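Gram-positive cocci surface proteins LPxTG domain-containing protein (Streptococcus pneumoniae, PDB 3NZ3) probably binds mucin through the domain described here, as part of a cell-wall-anchored surface protein that would help the bacterium adhere to host mucus. Local coordinates at residues A[13-18]-A[48-53]; A[19-24]-A[44-49]; A[23-28]-A[38-43]. One frame throughout, in Å; residues are numbered along the deposited sequence.

Contact 1 (A[13-18]-A[48-53])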
ATOM      1  N   THR A  13     -16.172  28.669  14.128  0.80 34.91           N
ATOM      2  CA  THR A  13     -14.909  28.027  13.654  0.80 34.63           C
ATOM      3  C   THR A  13     -14.666  26.668  14.331  0.80 33.95           C
ATOM      4  O   THR A  13     -13.827  26.543  15.232  0.80 34.28           O
ATOM      5  CB  THR A  13     -13.690  28.989  13.806  0.80 34.91           C
ATOM      6  OG1 THR A  13     -12.490  28.336  13.370  0.80 35.90           O
ATOM      7  CG2 THR A  13     -13.529  29.476  15.259  0.80 35.58           C
ATOM      8  N   ALA A  14     -15.419  25.657  13.896  1.00 32.91           N
ATOM      9  CA  ALA A  14     -15.292  24.294  14.425  1.00 31.64           C
ATOM     10  C   ALA A  14     -14.260  23.494  13.635  1.00 30.66           C
ATOM     11  O   ALA A  14     -14.356  23.376  12.407  1.00 30.51           O
ATOM     12  CB  ALA A  14     -16.643  23.584  14.415  1.00 31.81           C
ATOM     13  N   THR A  15     -13.278  22.954  14.354  1.00 29.01           N
ATOM     14  CA  THR A  15     -12.189  22.192  13.751  1.00 27.58           C
ATOM     15  C   THR A  15     -12.439  20.690  13.923  1.00 26.00           C
ATOM     16  O   THR A  15     -12.835  20.227  14.999  1.00 25.77           O
ATOM     17  CB  THR A  15     -10.819  22.593  14.364  1.00 27.61           C
ATOM     18  OG1 THR A  15     -10.517  23.952  14.020  1.00 29.49           O
ATOM     19  CG2 THR A  15      -9.692  21.707  13.856  1.00 28.68           C
ATOM     20  N   SER A  16     -12.230  19.945  12.844  1.00 23.72           N
ATOM     21  CA  SER A  16     -12.230  18.490  12.895  1.00 21.78           C
ATOM     22  C   SER A  16     -11.171  18.005  11.925  1.00 20.68           C
ATOM     23  O   SER A  16     -10.551  18.812  11.215  1.00 20.32           O
ATOM     24  CB  SER A  16     -13.611  17.928  12.532  1.00 21.81           C
ATOM     25  OG  SER A  16     -14.023  18.351  11.244  1.00 20.70           O
ATOM     26  N   THR A  17     -10.972  16.693  11.890  1.00 19.48           N
ATOM     27  CA  THR A  17      -9.962  16.087  11.042  1.00 18.37           C
ATOM     28  C   THR A  17     -10.606  15.026  10.168  1.00 18.39           C
ATOM     29  O   THR A  17     -11.419  14.230  10.645  1.00 18.35           O
ATOM     30  CB  THR A  17      -8.842  15.458  11.899  1.00 18.65           C
ATOM     31  OG1 THR A  17      -8.392  16.419  12.856  1.00 16.55           O
ATOM     32  CG2 THR A  17      -7.668  14.996  11.049  1.00 18.66           C
ATOM     33  N   GLU A  18     -10.260  15.037   8.883  1.00 17.95           N
ATOM     34  CA  GLU A  18     -10.641  13.960   7.978  1.00 17.94           C
ATOM     35  C   GLU A  18      -9.433  13.059   7.757  1.00 17.61           C
ATOM     36  O   GLU A  18      -8.314  13.544   7.580  1.00 17.24           O
ATOM     37  CB  GLU A  18     -11.141  14.508   6.636  1.00 18.03           C
ATOM     38  CG  GLU A  18     -11.722  13.436   5.707  0.50 19.02           C
ATOM     39  CD  GLU A  18     -12.177  13.976   4.350  1.00 22.33           C
ATOM     40  OE1 GLU A  18     -12.134  15.213   4.139  1.00 21.55           O
ATOM     41  OE2 GLU A  18     -12.580  13.148   3.500  1.00 22.30           O
ATOM     42  N   SER A  48      -4.255  12.553   6.505  1.00 15.26           N
ATOM     43  CA  SER A  48      -5.210  13.409   7.198  1.00 15.74           C
ATOM     44  C   SER A  48      -5.197  14.840   6.675  1.00 15.58           C
ATOM     45  O   SER A  48      -4.206  15.302   6.114  1.00 15.46           O
ATOM     46  CB  SER A  48      -4.937  13.427   8.704  1.00 15.19           C
ATOM     47  OG  SER A  48      -3.817  14.253   8.998  1.00 16.99           O
ATOM     48  N   ARG A  49      -6.311  15.531   6.879  1.00 16.07           N
ATOM     49  CA  ARG A  49      -6.376  16.971   6.632  1.00 17.07           C
ATOM     50  C   ARG A  49      -7.330  17.623   7.627  1.00 17.60           C
ATOM     51  O   ARG A  49      -8.246  16.968   8.138  1.00 17.28           O
ATOM     52  CB  ARG A  49      -6.793  17.268   5.183  1.00 16.39           C
ATOM     53  CG  ARG A  49      -8.233  16.875   4.848  1.00 17.02           C
ATOM     54  CD  ARG A  49      -8.652  17.401   3.482  1.00 16.41           C
ATOM     55  NE  ARG A  49      -9.976  16.908   3.104  1.00 17.55           N
ATOM     56  CZ  ARG A  49     -10.615  17.230   1.980  1.00 18.31           C
ATOM     57  NH1 ARG A  49     -10.056  18.053   1.103  1.00 18.75           N
ATOM     58  NH2 ARG A  49     -11.818  16.725   1.734  1.00 18.60           N
ATOM     59  N   THR A  50      -7.099  18.903   7.919  1.00 18.72           N
ATOM     60  CA  THR A  50      -7.965  19.635   8.837  1.00 20.36           C
ATOM     61  C   THR A  50      -9.195  20.145   8.091  1.00 20.82           C
ATOM     62  O   THR A  50      -9.115  20.502   6.913  1.00 21.28           O
ATOM     63  CB  THR A  50      -7.214  20.795   9.534  1.00 20.70           C
ATOM     64  OG1 THR A  50      -5.978  20.303  10.048  1.00 23.34           O
ATOM     65  CG2 THR A  50      -8.016  21.339  10.699  1.00 21.01           C
ATOM     66  N   LYS A  51     -10.333  20.131   8.777  1.00 21.55           N
ATOM     67  CA  LYS A  51     -11.588  20.654   8.254  1.00 21.98           C
ATOM     68  C   LYS A  51     -12.027  21.757   9.205  1.00 22.87           C
ATOM     69  O   LYS A  51     -12.102  21.547  10.416  1.00 22.50           O
ATOM     70  CB  LYS A  51     -12.657  19.562   8.197  1.00 21.84           C
ATOM     71  CG  LYS A  51     -14.028  20.033   7.678  1.00 22.04           C
ATOM     72  CD  LYS A  51     -15.129  19.061   8.085  1.00 21.62           C
ATOM     73  CE  LYS A  51     -16.462  19.399   7.419  1.00 23.54           C
ATOM     74  NZ  LYS A  51     -17.450  18.307   7.635  1.00 24.17           N
ATOM     75  N   THR A  52     -12.293  22.935   8.652  1.00 23.90           N
ATOM     76  CA  THR A  52     -12.746  24.079   9.441  1.00 25.02           C
ATOM     77  C   THR A  52     -14.101  24.504   8.902  1.00 25.81           C
ATOM     78  O   THR A  52     -14.262  24.706   7.697  1.00 25.48           O
ATOM     79  CB  THR A  52     -11.740  25.250   9.371  1.00 25.15           C
ATOM     80  OG1 THR A  52     -10.440  24.783   9.748  1.00 25.70           O
ATOM     81  CG2 THR A  52     -12.140  26.379  10.313  1.00 25.57           C
ATOM     82  N   GLU A  53     -15.082  24.604   9.794  1.00 26.72           N
ATOM     83  CA  GLU A  53     -16.411  25.041   9.401  1.00 27.99           C
ATOM     84  C   GLU A  53     -16.856  26.227  10.243  1.00 28.51           C
ATOM     85  O   GLU A  53     -16.825  26.179  11.476  1.00 28.40           O
ATOM     86  CB  GLU A  53     -17.427  23.900   9.519  1.00 28.29           C
ATOM     87  CG  GLU A  53     -18.832  24.270   9.020  1.00 30.46           C
ATOM     88  CD  GLU A  53     -19.858  23.163   9.207  1.00 33.45           C
ATOM     89  OE1 GLU A  53     -19.490  22.060   9.665  1.00 34.67           O
ATOM     90  OE2 GLU A  53     -21.044  23.400   8.887  1.00 34.54           O
TER
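Glu-18 and Arg-49 face each other as an antiparallel hydrogen-bonded pair, and their side chains run side by side in the same direction to a salt bridge. Beyond CB, Arg-49 CG, set between the backbone N and the carbonyl carbon (chi1 68°), lies 4.2 Å from Glu-18 CB, aliphatic part beside aliphatic part. The extended chain then brings Arg-49 CD to 4.2 Å from Glu-18 OE1, and NE gives its hydrogen to Glu-18 OE1 at 2.9 Å. Arg-49 NH2 donates to Glu-18 OE1 as well, also at 2.9 Å, a side-on grip by two nitrogens on one acceptor. OE1 lies in the guanidinium plane, but the carboxylate is turned 51° against it: NH2 meets OE1 on the syn side, whereas NE comes from above the carboxylate plane. Two charged N-H groups on one oxygen probably draw negative charge toward OE1. Long, flexible residues suit this place, since the two stems leave the same face side by side and their length lets the charged ends meet; Tyr-62 adds a cation-pi partner for Arg-49, and Trp-65 touches both chains.

On the same face Ser-16 OG rests against Lys-51 CD at 3.4 Å. The other face carries Thr-15, Thr-17, Thr-50 and Thr-52, beta-branched residues well suited to extended backbone; Thr-15 CG2 meets Thr-50 CG2 at 3.6 Å. At the end of the strand Thr-13 lies alongside Thr-52, OG1 3.6 Å from Thr-52 CG2. Paired backbone bonds join Ala-14 with Glu-53, Ser-16 with Lys-51 and Glu-18 with Arg-49; Lys-51 N to Ser-16 O is nearly straight at 169°. Such regular alternation of hydrogen-bonded and non-hydrogen-bonded pairs is the mark of a twisted antiparallel beta ladder, here the outlying end of the long hairpin in the mucin-binding domain.

Contact 2 (A[19-24]-A[44-49])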
ATOM      1  N   THR A  19      -9.661  11.749   7.782  1.00 17.61           N
ATOM      2  CA  THR A  19      -8.600  10.787   7.475  1.00 17.68           C
ATOM      3  C   THR A  19      -9.074   9.766   6.464  1.00 17.56           C
ATOM      4  O   THR A  19     -10.264   9.437   6.405  1.00 17.27           O
ATOM      5  CB  THR A  19      -8.100  10.028   8.723  1.00 17.82           C
ATOM      6  OG1 THR A  19      -9.192   9.323   9.322  1.00 19.43           O
ATOM      7  CG2 THR A  19      -7.478  10.987   9.741  1.00 18.34           C
ATOM      8  N   LYS A  20      -8.137   9.272   5.665  1.00 17.54           N
ATOM      9  CA  LYS A  20      -8.411   8.165   4.760  1.00 17.89           C
ATOM     10  C   LYS A  20      -7.185   7.269   4.650  1.00 17.72           C
ATOM     11  O   LYS A  20      -6.058   7.729   4.819  1.00 17.31           O
ATOM     12  CB  LYS A  20      -8.857   8.668   3.383  1.00 18.00           C
ATOM     13  CG  LYS A  20      -7.823   9.420   2.589  1.00 19.68           C
ATOM     14  CD  LYS A  20      -8.410   9.745   1.215  1.00 22.77           C
ATOM     15  CE  LYS A  20      -7.428  10.476   0.343  1.00 24.04           C
ATOM     16  NZ  LYS A  20      -8.023  10.712  -1.013  1.00 26.17           N
ATOM     17  N   THR A  21      -7.421   5.991   4.379  1.00 18.08           N
ATOM     18  CA  THR A  21      -6.352   4.998   4.315  1.00 18.22           C
ATOM     19  C   THR A  21      -6.199   4.507   2.879  1.00 18.48           C
ATOM     20  O   THR A  21      -7.185   4.178   2.207  1.00 18.26           O
ATOM     21  CB  THR A  21      -6.603   3.828   5.288  1.00 18.42           C
ATOM     22  OG1 THR A  21      -6.796   4.348   6.610  1.00 18.50           O
ATOM     23  CG2 THR A  21      -5.420   2.849   5.303  1.00 17.99           C
ATOM     24  N   ILE A  22      -4.952   4.497   2.419  1.00 18.56           N
ATOM     25  CA  ILE A  22      -4.582   3.989   1.102  1.00 18.73           C
ATOM     26  C   ILE A  22      -3.600   2.846   1.328  1.00 18.58           C
ATOM     27  O   ILE A  22      -2.611   3.006   2.051  1.00 18.23           O
ATOM     28  CB  ILE A  22      -3.955   5.098   0.220  1.00 18.81           C
ATOM     29  CG1 ILE A  22      -4.883   6.323   0.176  1.00 19.61           C
ATOM     30  CG2 ILE A  22      -3.703   4.582  -1.198  1.00 18.96           C
ATOM     31  CD1 ILE A  22      -4.217   7.595  -0.276  1.00 20.14           C
ATOM     32  N   THR A  23      -3.882   1.695   0.721  1.00 18.39           N
ATOM     33  CA  THR A  23      -3.180   0.460   1.069  1.00 18.52           C
ATOM     34  C   THR A  23      -2.556  -0.240  -0.144  1.00 18.57           C
ATOM     35  O   THR A  23      -3.171  -0.335  -1.214  1.00 18.32           O
ATOM     36  CB  THR A  23      -4.133  -0.519   1.807  1.00 18.96           C
ATOM     37  OG1 THR A  23      -4.781   0.158   2.891  1.00 17.81           O
ATOM     38  CG2 THR A  23      -3.371  -1.723   2.365  1.00 18.61           C
ATOM     39  N   ARG A  24      -1.324  -0.711   0.033  1.00 18.40           N
ATOM     40  CA  ARG A  24      -0.706  -1.610  -0.926  1.00 18.12           C
ATOM     41  C   ARG A  24      -0.610  -3.015  -0.345  1.00 18.10           C
ATOM     42  O   ARG A  24      -0.115  -3.215   0.773  1.00 17.55           O
ATOM     43  CB  ARG A  24       0.682  -1.125  -1.352  1.00 18.52           C
ATOM     44  CG  ARG A  24       1.360  -2.061  -2.366  1.00 18.66           C
ATOM     45  CD  ARG A  24       2.597  -1.425  -2.993  1.00 19.66           C
ATOM     46  NE  ARG A  24       3.730  -1.383  -2.069  1.00 21.12           N
ATOM     47  CZ  ARG A  24       4.923  -0.872  -2.364  1.00 21.55           C
ATOM     48  NH1 ARG A  24       5.157  -0.356  -3.569  1.00 21.46           N
ATOM     49  NH2 ARG A  24       5.888  -0.884  -1.453  1.00 21.20           N
ATOM     50  N   PRO A  44      -0.825  -0.286   5.001  1.00 18.78           N
ATOM     51  CA  PRO A  44      -1.804   0.797   5.066  1.00 18.26           C
ATOM     52  C   PRO A  44      -1.160   2.137   5.415  1.00 18.36           C
ATOM     53  O   PRO A  44      -0.321   2.218   6.316  1.00 18.23           O
ATOM     54  CB  PRO A  44      -2.754   0.345   6.173  1.00 18.99           C
ATOM     55  CG  PRO A  44      -1.909  -0.517   7.082  1.00 18.75           C
ATOM     56  CD  PRO A  44      -0.764  -1.060   6.258  1.00 18.54           C
ATOM     57  N   VAL A  45      -1.526   3.178   4.679  1.00 17.93           N
ATOM     58  CA  VAL A  45      -1.068   4.523   4.994  1.00 17.55           C
ATOM     59  C   VAL A  45      -2.288   5.409   5.227  1.00 17.33           C
ATOM     60  O   VAL A  45      -3.176   5.485   4.381  1.00 17.28           O
ATOM     61  CB  VAL A  45      -0.130   5.074   3.898  1.00 17.58           C
ATOM     62  CG1 VAL A  45       0.062   6.590   4.034  1.00 18.05           C
ATOM     63  CG2 VAL A  45       1.233   4.348   3.950  1.00 17.42           C
ATOM     64  N   THR A  46      -2.326   6.065   6.384  1.00 16.83           N
ATOM     65  CA  THR A  46      -3.473   6.879   6.773  1.00 16.56           C
ATOM     66  C   THR A  46      -3.123   8.361   6.736  1.00 16.14           C
ATOM     67  O   THR A  46      -2.362   8.861   7.569  1.00 16.12           O
ATOM     68  CB  THR A  46      -4.031   6.438   8.155  1.00 16.70           C
ATOM     69  OG1 THR A  46      -4.465   5.077   8.060  1.00 16.80           O
ATOM     70  CG2 THR A  46      -5.220   7.307   8.599  1.00 15.90           C
ATOM     71  N   LEU A  47      -3.680   9.047   5.742  1.00 15.82           N
ATOM     72  CA  LEU A  47      -3.449  10.476   5.546  1.00 15.67           C
ATOM     73  C   LEU A  47      -4.538  11.280   6.235  1.00 15.49           C
ATOM     74  O   LEU A  47      -5.615  10.752   6.521  1.00 15.29           O
ATOM     75  CB  LEU A  47      -3.405  10.811   4.053  1.00 15.61           C
ATOM     76  CG  LEU A  47      -2.425   9.976   3.219  1.00 16.11           C
ATOM     77  CD1 LEU A  47      -2.471  10.415   1.784  1.00 15.78           C
ATOM     78  CD2 LEU A  47      -1.000  10.077   3.763  1.00 16.13           C
ATOM     79  N   SER A  48      -4.255  12.553   6.505  1.00 15.26           N
ATOM     80  CA  SER A  48      -5.210  13.409   7.198  1.00 15.74           C
ATOM     81  C   SER A  48      -5.197  14.840   6.675  1.00 15.58           C
ATOM     82  O   SER A  48      -4.206  15.302   6.114  1.00 15.46           O
ATOM     83  CB  SER A  48      -4.937  13.427   8.704  1.00 15.19           C
ATOM     84  OG  SER A  48      -3.817  14.253   8.998  1.00 16.99           O
ATOM     85  N   ARG A  49      -6.311  15.531   6.879  1.00 16.07           N
ATOM     86  CA  ARG A  49      -6.376  16.971   6.632  1.00 17.07           C
ATOM     87  C   ARG A  49      -7.330  17.623   7.627  1.00 17.60           C
ATOM     88  O   ARG A  49      -8.246  16.968   8.138  1.00 17.28           O
ATOM     89  CB  ARG A  49      -6.793  17.268   5.183  1.00 16.39           C
ATOM     90  CG  ARG A  49      -8.233  16.875   4.848  1.00 17.02           C
ATOM     91  CD  ARG A  49      -8.652  17.401   3.482  1.00 16.41           C
ATOM     92  NE  ARG A  49      -9.976  16.908   3.104  1.00 17.55           N
ATOM     93  CZ  ARG A  49     -10.615  17.230   1.980  1.00 18.31           C
ATOM     94  NH1 ARG A  49     -10.056  18.053   1.103  1.00 18.75           N
ATOM     95  NH2 ARG A  49     -11.818  16.725   1.734  1.00 18.60           N
TER
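Thr-21 and Thr-46 meet through their hydroxyls, OG1 to OG1 at 2.8 Å, a hydrogen bond in which either could be the donor. Both threonines hold OG1 anti to the carbonyl carbon and beside the backbone N (chi1 -55° for Thr-21 and -61° for Thr-46), and their side chains cross obliquely over a non-hydrogen-bonded pair. The methyl of Thr-21 stands anti to its own N, and CG2 packs on Pro-44 CB at 3.8 Å. Thr-23 takes the same rotamer and sets OG1 3.7 Å from Pro-44 CA. The proline fits because its position is a non-hydrogen-bonded one, where no N-H is asked for by strand 14-30. Thr-19 differs: its OG1 sits between N and the carbonyl carbon (chi1 59°), which leaves CG2 beside N and 3.7 Å from Ser-48 CB.

This is the middle of a long antiparallel beta ladder whose two faces have different characters, a threonine-rich outer one and a largely apolar one turned to the two-stranded sheet 68-74 and 88-94. On that inner face Ile-22 CD1 touches Leu-47 CD1 at 3.9 Å, the two chains crossing at a slant; in each, the branch leading to CD1 leaves anti to the carbonyl carbon and is extended beyond it. Val-94 touches both Ile-22 and Val-45, and Trp-70 also packs on Val-45. Lys-20, on this face too, sends NZ to Ser-96 O and forms a cation-pi contact with Trp-65. Backbone bonds pair Lys-20 with Leu-47 and Ile-22 with Val-45, Ile-22 N reaching Val-45 O at 2.8 Å.

Contact 3 (A[23-28]-A[38-43]); sequences TRIIHY and KEDVVQ
Arg-24 and Gln-43 lie side by side with guanidinium and amide nearly coplanar. Gln-43 OE1 takes two hydrogens: NE of Arg-24 at 2.9 Å, almost in line with the C=O bond, and NH2 at 3.0 Å on a lone pair. The bend of Arg-24 at chi3 (74°) turns NE toward the glutamine. An amide suits here because its other end, NE2, donates to Asp-71 O.

On the opposite face His-27 ND1 donates to Asp-40 OD1 at 2.8 Å from above the carboxylate plane, and Ile-25 CG2 lies over one face of the imidazole. A water held by Tyr-28 N, Lys-38 O and the same OD1 helps fix that carboxylate.

Near the turn, Lys-38 CE sits over the centre of the Tyr-28 ring at 3.9 Å, with NZ in a cation-pi contact; a second water joins NZ and Tyr-28 OH. Val-41 CG2 meets the ring edge.

Beyond this shell, strand 101-107 pairs with the other edge of 23-28 through Thr-23, Ile-25 and His-27, while Trp-70 and Val-73 of strand 68-74 and Val-89 of strand 88-94 pack on the face bearing Arg-24, Ile-26, Tyr-28 and Gln-43.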
ATOM      1  N   THR A  23      -3.882   1.695   0.721  1.00 18.39           N
ATOM      2  CA  THR A  23      -3.180   0.460   1.069  1.00 18.52           C
ATOM      3  C   THR A  23      -2.556  -0.240  -0.144  1.00 18.57           C
ATOM      4  O   THR A  23      -3.171  -0.335  -1.214  1.00 18.32           O
ATOM      5  CB  THR A  23      -4.133  -0.519   1.807  1.00 18.96           C
ATOM      6  OG1 THR A  23      -4.781   0.158   2.891  1.00 17.81           O
ATOM      7  CG2 THR A  23      -3.371  -1.723   2.365  1.00 18.61           C
ATOM      8  N   ARG A  24      -1.324  -0.711   0.033  1.00 18.40           N
ATOM      9  CA  ARG A  24      -0.706  -1.610  -0.926  1.00 18.12           C
ATOM     10  C   ARG A  24      -0.610  -3.015  -0.345  1.00 18.10           C
ATOM     11  O   ARG A  24      -0.115  -3.215   0.773  1.00 17.55           O
ATOM     12  CB  ARG A  24       0.682  -1.125  -1.352  1.00 18.52           C
ATOM     13  CG  ARG A  24       1.360  -2.061  -2.366  1.00 18.66           C
ATOM     14  CD  ARG A  24       2.597  -1.425  -2.993  1.00 19.66           C
ATOM     15  NE  ARG A  24       3.730  -1.383  -2.069  1.00 21.12           N
ATOM     16  CZ  ARG A  24       4.923  -0.872  -2.364  1.00 21.55           C
ATOM     17  NH1 ARG A  24       5.157  -0.356  -3.569  1.00 21.46           N
ATOM     18  NH2 ARG A  24       5.888  -0.884  -1.453  1.00 21.20           N
ATOM     19  N   ILE A  25      -1.087  -3.983  -1.115  1.00 17.64           N
ATOM     20  CA  ILE A  25      -0.943  -5.386  -0.745  1.00 17.94           C
ATOM     21  C   ILE A  25       0.004  -6.084  -1.709  1.00 18.03           C
ATOM     22  O   ILE A  25      -0.112  -5.943  -2.938  1.00 17.79           O
ATOM     23  CB  ILE A  25      -2.305  -6.112  -0.705  1.00 18.03           C
ATOM     24  CG1 ILE A  25      -3.235  -5.424   0.306  1.00 18.42           C
ATOM     25  CG2 ILE A  25      -2.120  -7.595  -0.346  1.00 17.85           C
ATOM     26  CD1 ILE A  25      -4.691  -5.874   0.246  1.00 20.26           C
ATOM     27  N   ILE A  26       0.947  -6.836  -1.150  1.00 17.96           N
ATOM     28  CA  ILE A  26       1.829  -7.656  -1.961  1.00 18.28           C
ATOM     29  C   ILE A  26       1.459  -9.120  -1.740  1.00 18.74           C
ATOM     30  O   ILE A  26       1.387  -9.582  -0.596  1.00 18.71           O
ATOM     31  CB  ILE A  26       3.321  -7.406  -1.633  1.00 18.31           C
ATOM     32  CG1 ILE A  26       3.604  -5.900  -1.580  1.00 18.38           C
ATOM     33  CG2 ILE A  26       4.226  -8.108  -2.666  1.00 18.71           C
ATOM     34  CD1 ILE A  26       4.947  -5.530  -0.971  1.00 19.76           C
ATOM     35  N   HIS A  27       1.190  -9.821  -2.837  1.00 18.76           N
ATOM     36  CA  HIS A  27       0.926 -11.260  -2.813  1.00 19.45           C
ATOM     37  C   HIS A  27       2.147 -12.003  -3.328  1.00 19.42           C
ATOM     38  O   HIS A  27       2.890 -11.484  -4.170  1.00 19.20           O
ATOM     39  CB  HIS A  27      -0.259 -11.637  -3.703  1.00 19.52           C
ATOM     40  CG  HIS A  27      -1.527 -10.906  -3.389  1.00 20.73           C
ATOM     41  ND1 HIS A  27      -2.269 -11.151  -2.253  1.00 22.27           N
ATOM     42  CD2 HIS A  27      -2.202  -9.959  -4.085  1.00 21.91           C
ATOM     43  CE1 HIS A  27      -3.342 -10.379  -2.257  1.00 22.96           C
ATOM     44  NE2 HIS A  27      -3.325  -9.647  -3.357  1.00 22.60           N
ATOM     45  N   TYR A  28       2.331 -13.224  -2.833  1.00 19.46           N
ATOM     46  CA  TYR A  28       3.449 -14.081  -3.232  1.00 19.63           C
ATOM     47  C   TYR A  28       2.877 -15.424  -3.660  1.00 20.08           C
ATOM     48  O   TYR A  28       2.330 -16.159  -2.831  1.00 20.02           O
ATOM     49  CB  TYR A  28       4.426 -14.267  -2.069  1.00 19.67           C
ATOM     50  CG  TYR A  28       5.018 -12.971  -1.562  1.00 19.94           C
ATOM     51  CD1 TYR A  28       4.385 -12.237  -0.559  1.00 20.16           C
ATOM     52  CD2 TYR A  28       6.202 -12.472  -2.096  1.00 20.03           C
ATOM     53  CE1 TYR A  28       4.925 -11.030  -0.093  1.00 20.02           C
ATOM     54  CE2 TYR A  28       6.753 -11.275  -1.641  1.00 20.46           C
ATOM     55  CZ  TYR A  28       6.104 -10.557  -0.641  1.00 20.63           C
ATOM     56  OH  TYR A  28       6.647  -9.375  -0.188  1.00 20.26           O
ATOM     57  N   LYS A  38       3.749 -17.444   0.368  1.00 23.87           N
ATOM     58  CA  LYS A  38       4.126 -16.623   1.517  1.00 24.48           C
ATOM     59  C   LYS A  38       2.895 -15.841   1.961  1.00 24.18           C
ATOM     60  O   LYS A  38       1.953 -15.663   1.180  1.00 23.91           O
ATOM     61  CB  LYS A  38       5.221 -15.619   1.137  1.00 24.77           C
ATOM     62  CG  LYS A  38       6.649 -16.098   1.273  1.00 26.80           C
ATOM     63  CD  LYS A  38       7.630 -15.069   0.685  1.00 30.87           C
ATOM     64  CE  LYS A  38       7.659 -13.783   1.502  1.00 32.69           C
ATOM     65  NZ  LYS A  38       8.883 -12.969   1.260  1.00 34.73           N
ATOM     66  N   GLU A  39       2.909 -15.364   3.205  1.00 23.86           N
ATOM     67  CA  GLU A  39       1.861 -14.467   3.698  1.00 23.87           C
ATOM     68  C   GLU A  39       1.847 -13.160   2.905  1.00 23.10           C
ATOM     69  O   GLU A  39       2.901 -12.652   2.514  1.00 23.11           O
ATOM     70  CB  GLU A  39       2.082 -14.142   5.175  1.00 24.32           C
ATOM     71  CG  GLU A  39       1.518 -15.158   6.147  0.50 25.96           C
ATOM     72  CD  GLU A  39       1.103 -14.520   7.460  0.50 28.29           C
ATOM     73  OE1 GLU A  39       1.903 -13.751   8.032  0.70 29.53           O
ATOM     74  OE2 GLU A  39      -0.030 -14.775   7.918  0.70 30.62           O
ATOM     75  N   ASP A  40       0.653 -12.621   2.682  1.00 22.62           N
ATOM     76  CA  ASP A  40       0.499 -11.279   2.130  1.00 22.34           C
ATOM     77  C   ASP A  40       1.215 -10.260   2.999  1.00 22.23           C
ATOM     78  O   ASP A  40       1.257 -10.410   4.224  1.00 21.96           O
ATOM     79  CB  ASP A  40      -0.978 -10.892   2.075  1.00 22.71           C
ATOM     80  CG  ASP A  40      -1.707 -11.507   0.908  1.00 23.33           C
ATOM     81  OD1 ASP A  40      -1.069 -12.176   0.061  1.00 23.16           O
ATOM     82  OD2 ASP A  40      -2.937 -11.300   0.835  1.00 24.93           O
ATOM     83  N   VAL A  41       1.775  -9.231   2.362  1.00 21.60           N
ATOM     84  CA  VAL A  41       2.269  -8.052   3.074  1.00 21.32           C
ATOM     85  C   VAL A  41       1.276  -6.903   2.835  1.00 21.42           C
ATOM     86  O   VAL A  41       0.989  -6.542   1.689  1.00 21.36           O
ATOM     87  CB  VAL A  41       3.717  -7.674   2.643  1.00 21.30           C
ATOM     88  CG1 VAL A  41       4.093  -6.271   3.122  1.00 20.85           C
ATOM     89  CG2 VAL A  41       4.722  -8.702   3.186  1.00 20.93           C
ATOM     90  N   VAL A  42       0.731  -6.360   3.921  1.00 21.10           N
ATOM     91  CA  VAL A  42      -0.287  -5.312   3.833  1.00 20.95           C
ATOM     92  C   VAL A  42       0.313  -4.011   4.367  1.00 20.57           C
ATOM     93  O   VAL A  42       0.827  -3.974   5.494  1.00 20.19           O
ATOM     94  CB  VAL A  42      -1.581  -5.703   4.600  1.00 21.04           C
ATOM     95  CG1 VAL A  42      -2.636  -4.576   4.551  1.00 21.73           C
ATOM     96  CG2 VAL A  42      -2.179  -6.994   4.037  1.00 21.76           C
ATOM     97  N   GLN A  43       0.261  -2.960   3.547  1.00 19.65           N
ATOM     98  CA  GLN A  43       0.876  -1.671   3.882  1.00 19.40           C
ATOM     99  C   GLN A  43      -0.138  -0.521   3.864  1.00 19.01           C
ATOM    100  O   GLN A  43      -0.300   0.147   2.833  1.00 19.10           O
ATOM    101  CB  GLN A  43       2.039  -1.361   2.927  1.00 19.54           C
ATOM    102  CG  GLN A  43       3.088  -2.473   2.829  1.00 19.08           C
ATOM    103  CD  GLN A  43       4.267  -2.095   1.967  1.00 19.37           C
ATOM    104  OE1 GLN A  43       4.127  -1.816   0.771  1.00 19.49           O
ATOM    105  NE2 GLN A  43       5.444  -2.094   2.566  1.00 18.67           N
TER
HETATM  106  O   HOH W   1       0.704 -13.964  -0.572  1.00 13.63           O
HETATM  107  O   HOH W   2       7.689 -10.229   1.983  1.00 29.63           O

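All three contacts are successive stretches of one antiparallel ladder between strands 14-30 and 39-53, the central pair of a four-stranded mixed sheet. Contacts 1 and 2 share Ser-48 and Arg-49, contacts 2 and 3 share Thr-23 and Arg-24, and each adjacent pair has centres about 16 Å apart. Contacts 1 and 3 are about 32 Å apart between centres, so the series is nearly straight. Along the chain they are nested: contact 3 lies closest to the connection between the strands, contact 1 closes the widest loop. One long strand pair running through all three accounts for the elongated form of this mucin-binding domain. Burial rises from the exposed far end at contact 1 to the partly buried contact 3.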